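Local coordinates for protein 6-phosphogluconate dehydratase (Shewanella oneidensis, PDB 2GP4) that catalyses the dehydration of 6-phosphogluconate to 2-keto-3-deoxy-6-phosphogluconate, a step of the Entner-Doudoroff pathway, and is captured here as the apo form lacking its iron-sulfur cluster, at residues E300-E304 with K305-N309; I336-W340 with D341-E345; A374-I377 with K378-D382. One frame throughout, in Å; residues are numbered along the deposited sequence.

Interaction 1 of 3, residues E300-E304 with K305-N309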
loop_
_atom_site.group_PDB
_atom_site.type_symbol
_atom_site.label_atom_id
_atom_site.label_comp_id
_atom_site.label_asym_id
_atom_site.label_seq_id
_atom_site.Cartn_x
_atom_site.Cartn_y
_atom_site.Cartn_z
ATOM N N GLU A 300 2.026 9.941 17.155
ATOM C CA GLU A 300 0.679 9.978 17.717
ATOM C C GLU A 300 -0.376 10.127 16.627
ATOM O O GLU A 300 -1.461 9.551 16.729
ATOM C CB GLU A 300 0.535 11.113 18.726
ATOM C CG GLU A 300 1.072 10.795 20.106
ATOM C CD GLU A 300 0.735 11.872 21.120
ATOM O OE1 GLU A 300 -0.022 12.812 20.769
ATOM O OE2 GLU A 300 1.227 11.778 22.271
ATOM N N VAL A 301 -0.055 10.905 15.592
ATOM C CA VAL A 301 -0.947 11.069 14.445
ATOM C C VAL A 301 -1.137 9.709 13.766
ATOM O O VAL A 301 -2.254 9.336 13.401
ATOM C CB VAL A 301 -0.428 12.131 13.454
ATOM C CG1 VAL A 301 -1.333 12.217 12.224
ATOM C CG2 VAL A 301 -0.339 13.488 14.137
ATOM N N VAL A 302 -0.039 8.969 13.623
ATOM C CA VAL A 302 -0.114 7.563 13.269
ATOM C C VAL A 302 -0.551 6.807 14.527
ATOM O O VAL A 302 0.162 6.783 15.535
ATOM C CB VAL A 302 1.230 7.020 12.723
ATOM C CG1 VAL A 302 1.154 5.520 12.496
ATOM C CG2 VAL A 302 1.629 7.751 11.425
ATOM N N ASN A 303 -1.748 6.231 14.463
ATOM C CA ASN A 303 -2.316 5.455 15.562
ATOM C C ASN A 303 -3.218 4.379 14.983
ATOM O O ASN A 303 -3.362 4.296 13.763
ATOM C CB ASN A 303 -3.083 6.347 16.553
ATOM C CG ASN A 303 -4.241 7.089 15.905
ATOM O OD1 ASN A 303 -5.189 6.480 15.408
ATOM N ND2 ASN A 303 -4.174 8.407 15.919
ATOM N N GLU A 304 -3.821 3.569 15.849
ATOM C CA GLU A 304 -4.657 2.451 15.424
ATOM C C GLU A 304 -5.807 2.878 14.505
ATOM O O GLU A 304 -6.052 2.241 13.479
ATOM C CB GLU A 304 -5.187 1.673 16.632
ATOM C CG GLU A 304 -4.099 1.129 17.573
ATOM C CD GLU A 304 -3.842 2.007 18.802
ATOM O OE1 GLU A 304 -3.816 3.248 18.682
ATOM O OE2 GLU A 304 -3.655 1.442 19.902
ATOM N N LYS A 305 -6.490 3.963 14.866
ATOM C CA LYS A 305 -7.622 4.459 14.082
ATOM C C LYS A 305 -7.190 4.980 12.713
ATOM O O LYS A 305 -7.878 4.752 11.710
ATOM C CB LYS A 305 -8.357 5.570 14.828
ATOM C CG LYS A 305 -9.139 5.112 16.043
ATOM C CD LYS A 305 -9.569 6.305 16.864
ATOM C CE LYS A 305 -10.020 5.888 18.249
ATOM N NZ LYS A 305 -11.391 5.299 18.238
ATOM N N SER A 306 -6.058 5.684 12.677
ATOM C CA SER A 306 -5.587 6.283 11.430
ATOM C C SER A 306 -5.012 5.218 10.498
ATOM O O SER A 306 -5.152 5.315 9.280
ATOM C CB SER A 306 -4.598 7.426 11.688
ATOM O OG SER A 306 -3.467 6.986 12.417
ATOM N N ILE A 307 -4.392 4.196 11.083
ATOM C CA ILE A 307 -3.953 3.015 10.337
ATOM C C ILE A 307 -5.139 2.279 9.708
ATOM O O ILE A 307 -5.125 1.974 8.506
ATOM C CB ILE A 307 -3.096 2.065 11.219
ATOM C CG1 ILE A 307 -1.697 2.659 11.440
ATOM C CG2 ILE A 307 -2.992 0.662 10.603
ATOM C CD1 ILE A 307 -0.872 2.857 10.162
ATOM N N VAL A 308 -6.167 2.010 10.510
ATOM C CA VAL A 308 -7.398 1.401 9.996
ATOM C C VAL A 308 -7.984 2.258 8.859
ATOM O O VAL A 308 -8.352 1.730 7.813
ATOM C CB VAL A 308 -8.435 1.155 11.124
ATOM C CG1 VAL A 308 -9.833 0.894 10.557
ATOM C CG2 VAL A 308 -7.995 -0.003 12.011
ATOM N N ASN A 309 -8.032 3.574 9.071
ATOM C CA ASN A 309 -8.494 4.527 8.063
ATOM C C ASN A 309 -7.735 4.373 6.745
ATOM O O ASN A 309 -8.330 4.427 5.665
ATOM C CB ASN A 309 -8.384 5.977 8.580
ATOM C CG ASN A 309 -9.532 6.368 9.535
ATOM O OD1 ASN A 309 -10.407 5.557 9.851
ATOM N ND2 ASN A 309 -9.524 7.628 9.989
#
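The side chain of N303 lies across the start of helix 304-316 and overlaps S306, its carbonyl end against the first backbone N-H groups and its amide end turned back toward helix 298-301. N303 is the N-cap residue, and with S306 it forms a capping box. In one direction S306 N donates to N303 OD1 at 3.0 Å, coming from above the carbonyl plane of the amide and not along a lone pair. In the other, N303 N donates to S306 OG at 2.8 Å, with a fairly straight N-H...O angle of 161°. Both side chains stand between their own backbone N and carbonyl carbon (chi1 60° for N303, 59° for S306), which brings each polar end back over the partner's backbone. K305 N also reaches N303 OD1, at 2.9 Å, but this bond is weak and strongly bent. At the other end of the amide, N303 ND2 donates to E300 O at 3.1 Å, in the carbonyl plane and close to its own amide plane, so that bonds at both ends fix which way the amide is turned. S306 OG also lies 2.8 Å from V301 O. Regular helical bonding starts behind the cap, where I307 N donates to N303 O and V308 N to E304 O. Apart from these bonds, V302 CG1 meets I307 CD1 at 4.1 Å, the two side chains crossing at a slant. The corner thus joins the end of helix 298-301 to the start of 304-316. Helix 23-51 runs past it, with R40 against N303, I33 against E304 and V25 and T29 against V308, while L182 and L186 of helix 179-186 pack on V302.

Interaction 2 of 3, residues I336-W340 with D341-E345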
loop_
_atom_site.group_PDB
_atom_site.type_symbol
_atom_site.label_atom_id
_atom_site.label_comp_id
_atom_site.label_asym_id
_atom_site.label_seq_id
_atom_site.Cartn_x
_atom_site.Cartn_y
_atom_site.Cartn_z
ATOM N N ILE A 336 2.074 -0.684 16.447
ATOM C CA ILE A 336 0.746 -1.160 16.076
ATOM C C ILE A 336 0.838 -2.429 15.236
ATOM O O ILE A 336 1.504 -2.450 14.199
ATOM C CB ILE A 336 -0.052 -0.058 15.336
ATOM C CG1 ILE A 336 -0.177 1.182 16.233
ATOM C CG2 ILE A 336 -1.437 -0.565 14.942
ATOM C CD1 ILE A 336 -0.286 2.499 15.488
ATOM N N ILE A 337 0.169 -3.485 15.695
ATOM C CA ILE A 337 0.244 -4.791 15.044
ATOM C C ILE A 337 -1.025 -5.094 14.248
ATOM O O ILE A 337 -2.098 -5.265 14.828
ATOM C CB ILE A 337 0.522 -5.925 16.069
ATOM C CG1 ILE A 337 1.697 -5.543 16.985
ATOM C CG2 ILE A 337 0.756 -7.261 15.344
ATOM C CD1 ILE A 337 2.055 -6.572 18.052
ATOM N N VAL A 338 -0.882 -5.156 12.923
ATOM C CA VAL A 338 -1.982 -5.454 11.998
ATOM C C VAL A 338 -1.652 -6.707 11.176
ATOM O O VAL A 338 -0.530 -6.855 10.686
ATOM C CB VAL A 338 -2.242 -4.258 11.027
ATOM C CG1 VAL A 338 -3.277 -4.614 9.961
ATOM C CG2 VAL A 338 -2.677 -3.007 11.786
ATOM N N ASN A 339 -2.619 -7.613 11.027
ATOM C CA ASN A 339 -2.404 -8.819 10.217
ATOM C C ASN A 339 -3.411 -8.977 9.061
ATOM O O ASN A 339 -4.265 -8.119 8.858
ATOM C CB ASN A 339 -2.316 -10.082 11.102
ATOM C CG ASN A 339 -3.588 -10.345 11.918
ATOM O OD1 ASN A 339 -3.528 -10.974 12.982
ATOM N ND2 ASN A 339 -4.734 -9.883 11.426
ATOM N N TRP A 340 -3.306 -10.076 8.316
ATOM C CA TRP A 340 -4.201 -10.334 7.184
ATOM C C TRP A 340 -5.656 -10.570 7.568
ATOM O O TRP A 340 -6.547 -10.342 6.760
ATOM C CB TRP A 340 -3.686 -11.479 6.299
ATOM C CG TRP A 340 -2.473 -11.112 5.499
ATOM C CD1 TRP A 340 -2.037 -9.846 5.194
ATOM C CD2 TRP A 340 -1.552 -12.012 4.875
ATOM N NE1 TRP A 340 -0.899 -9.907 4.431
ATOM C CE2 TRP A 340 -0.578 -11.220 4.214
ATOM C CE3 TRP A 340 -1.447 -13.408 4.813
ATOM C CZ2 TRP A 340 0.486 -11.779 3.508
ATOM C CZ3 TRP A 340 -0.390 -13.964 4.108
ATOM C CH2 TRP A 340 0.563 -13.149 3.462
ATOM N N ASP A 341 -5.897 -11.019 8.795
ATOM C CA ASP A 341 -7.269 -11.146 9.296
ATOM C C ASP A 341 -7.938 -9.771 9.363
ATOM O O ASP A 341 -9.138 -9.649 9.116
ATOM C CB ASP A 341 -7.300 -11.795 10.674
ATOM C CG ASP A 341 -6.635 -13.154 10.700
ATOM O OD1 ASP A 341 -5.470 -13.232 11.136
ATOM O OD2 ASP A 341 -7.277 -14.146 10.303
ATOM N N ASP A 342 -7.160 -8.741 9.705
ATOM C CA ASP A 342 -7.666 -7.373 9.704
ATOM C C ASP A 342 -8.079 -6.950 8.299
ATOM O O ASP A 342 -9.174 -6.441 8.110
ATOM C CB ASP A 342 -6.636 -6.389 10.264
ATOM C CG ASP A 342 -6.138 -6.777 11.651
ATOM O OD1 ASP A 342 -6.913 -7.351 12.452
ATOM O OD2 ASP A 342 -4.955 -6.495 11.938
ATOM N N PHE A 343 -7.204 -7.181 7.319
ATOM C CA PHE A 343 -7.447 -6.757 5.937
ATOM C C PHE A 343 -8.667 -7.450 5.338
ATOM O O PHE A 343 -9.536 -6.801 4.750
ATOM C CB PHE A 343 -6.215 -7.012 5.060
ATOM C CG PHE A 343 -5.143 -5.968 5.197
ATOM C CD1 PHE A 343 -5.163 -4.823 4.406
ATOM C CD2 PHE A 343 -4.109 -6.132 6.108
ATOM C CE1 PHE A 343 -4.175 -3.855 4.528
ATOM C CE2 PHE A 343 -3.113 -5.170 6.232
ATOM C CZ PHE A 343 -3.148 -4.031 5.443
ATOM N N SER A 344 -8.713 -8.770 5.514
ATOM C CA SER A 344 -9.736 -9.631 4.934
ATOM C C SER A 344 -11.119 -9.329 5.510
ATOM O O SER A 344 -12.103 -9.281 4.772
ATOM C CB SER A 344 -9.359 -11.102 5.164
ATOM O OG SER A 344 -10.252 -11.993 4.531
ATOM N N GLU A 345 -11.182 -9.101 6.820
ATOM C CA GLU A 345 -12.452 -8.820 7.493
ATOM C C GLU A 345 -12.934 -7.385 7.269
ATOM O O GLU A 345 -14.142 -7.136 7.196
ATOM C CB GLU A 345 -12.395 -9.208 8.983
ATOM C CG GLU A 345 -12.363 -10.731 9.172
ATOM C CD GLU A 345 -11.923 -11.207 10.552
ATOM O OE1 GLU A 345 -11.831 -10.389 11.495
ATOM O OE2 GLU A 345 -11.678 -12.433 10.687
#
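From I336 to N339 the backbone is extended, then turns into helix 340-347, so that the carbonyls of N339 and W340 face the N-H groups of the first turn. N339 O receives two weak bonds, from D342 N at 3.1 Å and from F343 N at 3.4 Å; the first full-strength helical bond is S344 N to W340 O, 3.0 Å long. The carboxylate of D342 folds back to the chain ahead of the helix, where N339 N donates to D342 OD2 at 2.7 Å, meeting it from well above the carboxylate plane. N339 is the N-cap and D342 the third residue of the helix, whose side chain accepts the N-cap N-H as in one half of a capping box. Two acidic residues, D341 and D342, in this first turn probably also interact favourably with the helix dipole. D342 OD2 is shared with R35 and OD1 with R31, salt bridges that tie the carboxylate to helix 23-51, and D341 OD1 pairs with R449. With chi1 at 174°, V338 CG1 stands anti to the backbone N, beside its carbonyl carbon, and so lies alongside D342 OD2 (3.2 Å); the same methyl meets F343 CE2 at 3.8 Å, the two side chains crossing nearly at right angles. The F343 ring turns an edge to the backbone, F343 CD2 being 3.4 Å from N339 O. F343 CD2 also sits at the edge of the W340 indole, near its plane and 4.3 Å from W340 CD1. I307 and I311 of helix 304-316 pack on V338, and L442 of strand 440-445 packs on W340.

Interaction 3 of 3, residues A374-I377 with K378-D382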
loop_
_atom_site.group_PDB
_atom_site.type_symbol
_atom_site.label_atom_id
_atom_site.label_comp_id
_atom_site.label_asym_id
_atom_site.label_seq_id
_atom_site.Cartn_x
_atom_site.Cartn_y
_atom_site.Cartn_z
ATOM N N ALA A 374 -11.829 14.280 -1.364
ATOM C CA ALA A 374 -12.821 15.010 -0.572
ATOM C C ALA A 374 -14.199 14.346 -0.627
ATOM O O ALA A 374 -14.927 14.330 0.370
ATOM C CB ALA A 374 -12.905 16.471 -1.008
ATOM N N PHE A 375 -14.546 13.801 -1.791
ATOM C CA PHE A 375 -15.795 13.053 -1.936
ATOM C C PHE A 375 -15.702 11.680 -1.271
ATOM O O PHE A 375 -16.577 11.307 -0.494
ATOM C CB PHE A 375 -16.194 12.912 -3.409
ATOM C CG PHE A 375 -17.410 12.061 -3.627
ATOM C CD1 PHE A 375 -18.686 12.582 -3.442
ATOM C CD2 PHE A 375 -17.282 10.734 -4.017
ATOM C CE1 PHE A 375 -19.816 11.795 -3.641
ATOM C CE2 PHE A 375 -18.405 9.939 -4.219
ATOM C CZ PHE A 375 -19.679 10.474 -4.033
ATOM N N LEU A 376 -14.640 10.940 -1.585
ATOM C CA LEU A 376 -14.432 9.600 -1.047
ATOM C C LEU A 376 -14.450 9.611 0.478
ATOM O O LEU A 376 -15.086 8.765 1.105
ATOM C CB LEU A 376 -13.093 9.033 -1.530
ATOM C CG LEU A 376 -12.858 7.539 -1.317
ATOM C CD1 LEU A 376 -12.826 6.843 -2.658
ATOM C CD2 LEU A 376 -11.555 7.314 -0.577
ATOM N N ILE A 377 -13.750 10.580 1.062
ATOM C CA ILE A 377 -13.620 10.671 2.514
ATOM C C ILE A 377 -14.943 11.055 3.176
ATOM O O ILE A 377 -15.261 10.537 4.237
ATOM C CB ILE A 377 -12.431 11.578 2.929
ATOM C CG1 ILE A 377 -11.109 10.847 2.645
ATOM C CG2 ILE A 377 -12.511 11.974 4.400
ATOM C CD1 ILE A 377 -9.861 11.681 2.860
ATOM N N LYS A 378 -15.723 11.922 2.538
ATOM C CA LYS A 378 -17.043 12.276 3.065
ATOM C C LYS A 378 -17.975 11.060 3.094
ATOM O O LYS A 378 -18.628 10.796 4.110
ATOM C CB LYS A 378 -17.679 13.419 2.272
ATOM C CG LYS A 378 -19.066 13.806 2.778
ATOM C CD LYS A 378 -19.807 14.716 1.816
ATOM C CE LYS A 378 -21.133 15.160 2.417
ATOM N NZ LYS A 378 -22.147 14.081 2.346
ATOM N N GLU A 379 -18.015 10.328 1.981
ATOM C CA GLU A 379 -18.811 9.107 1.857
ATOM C C GLU A 379 -18.467 8.071 2.922
ATOM O O GLU A 379 -19.362 7.523 3.578
ATOM C CB GLU A 379 -18.641 8.492 0.469
ATOM C CG GLU A 379 -19.383 9.229 -0.623
ATOM C CD GLU A 379 -20.883 9.087 -0.492
ATOM O OE1 GLU A 379 -21.372 7.936 -0.492
ATOM O OE2 GLU A 379 -21.574 10.123 -0.385
ATOM N N LEU A 380 -17.175 7.804 3.093
ATOM C CA LEU A 380 -16.747 6.804 4.057
ATOM C C LEU A 380 -17.045 7.256 5.492
ATOM O O LEU A 380 -17.535 6.465 6.304
ATOM C CB LEU A 380 -15.273 6.441 3.854
ATOM C CG LEU A 380 -14.928 5.781 2.511
ATOM C CD1 LEU A 380 -13.423 5.801 2.283
ATOM C CD2 LEU A 380 -15.486 4.357 2.397
ATOM N N LEU A 381 -16.770 8.527 5.779
ATOM C CA LEU A 381 -17.182 9.165 7.027
ATOM C C LEU A 381 -18.685 9.021 7.293
ATOM O O LEU A 381 -19.080 8.538 8.358
ATOM C CB LEU A 381 -16.780 10.644 7.031
ATOM C CG LEU A 381 -15.638 11.177 7.912
ATOM C CD1 LEU A 381 -14.798 10.082 8.556
ATOM C CD2 LEU A 381 -14.756 12.175 7.166
ATOM N N ASP A 382 -19.514 9.424 6.325
ATOM C CA ASP A 382 -20.974 9.325 6.447
ATOM C C ASP A 382 -21.435 7.901 6.759
ATOM O O ASP A 382 -22.396 7.713 7.499
ATOM C CB ASP A 382 -21.684 9.804 5.170
ATOM C CG ASP A 382 -21.578 11.302 4.952
ATOM O OD1 ASP A 382 -21.120 12.033 5.863
ATOM O OD2 ASP A 382 -21.951 11.748 3.840
#
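F375 presents one ring face to E379 one turn further along helix 372-383, in a CH-pi contact between side chains four residues apart. E379 CG sits 3.9 Å from the ring centroid and 21° off the ring normal, displaced toward the rim, so that its nearest ring atom is F375 CZ at 3.6 Å. The carboxylate beyond it runs almost parallel to the ring plane. F375 reaches this position because its CG stands anti to the backbone N (chi1 175°), and E379 CG is put over the face by chi1 (-75°, beside the backbone N), while the bend at chi2 turns the carboxylate along the ring. Two aliphatic pairs repeat the same four-residue spacing on other sides of the helix. L376 CD2 touches L380 CD1 at 3.7 Å, and I377 CG2 touches L381 CD2 at 3.6 Å; in each pair the side chains lie alongside and point the same way. Helical backbone bonds set this spacing: E379 N to F375 O is 3.0 Å and nearly straight, L380 N to L376 O and L381 N to I377 O are comparably short, and K378 N to A374 O is weak. Further out, neighbouring parts of the fold hold the groups. E379 OE1 accepts from V430 N, which ties the carboxylate to the loop whose L427 packs on F375. E255 and V256 of helix 252-256 meet I377, while L386 touches both L380 and L381. D382, on the exposed side, has one oxygen, OD1, paired with R399. The other serves K378, whose chain is extended until a final bend at chi4 brings K378 NZ round to D382, 2.8 Å from D382 OD2, in a salt bridge to the syn lone pair of that oxygen.

Overall arrangement
All three are local contacts within the N-terminal part of the dehydratase, two at helix starts and one along a helix, and all are largely buried. Interactions 1 and 2 both lie at helix starts and touch each other: I336 CD1 packs against the N303–E304 backbone, and I307 CG2 against V338 CG2. Helix 23-51 runs along both. Their capping chemistry differs, an asparagine-serine exchange in the first and an arginine-paired aspartate in the second, which also faces strand 440-445. Interaction 3 runs along most of helix 372-383, between its turns, its centre about 17 Å from that of interaction 1 and 22 Å from that of interaction 2. It touches neither, and relies on aromatic and aliphatic side-chain packing with a salt bridge at its outer edge.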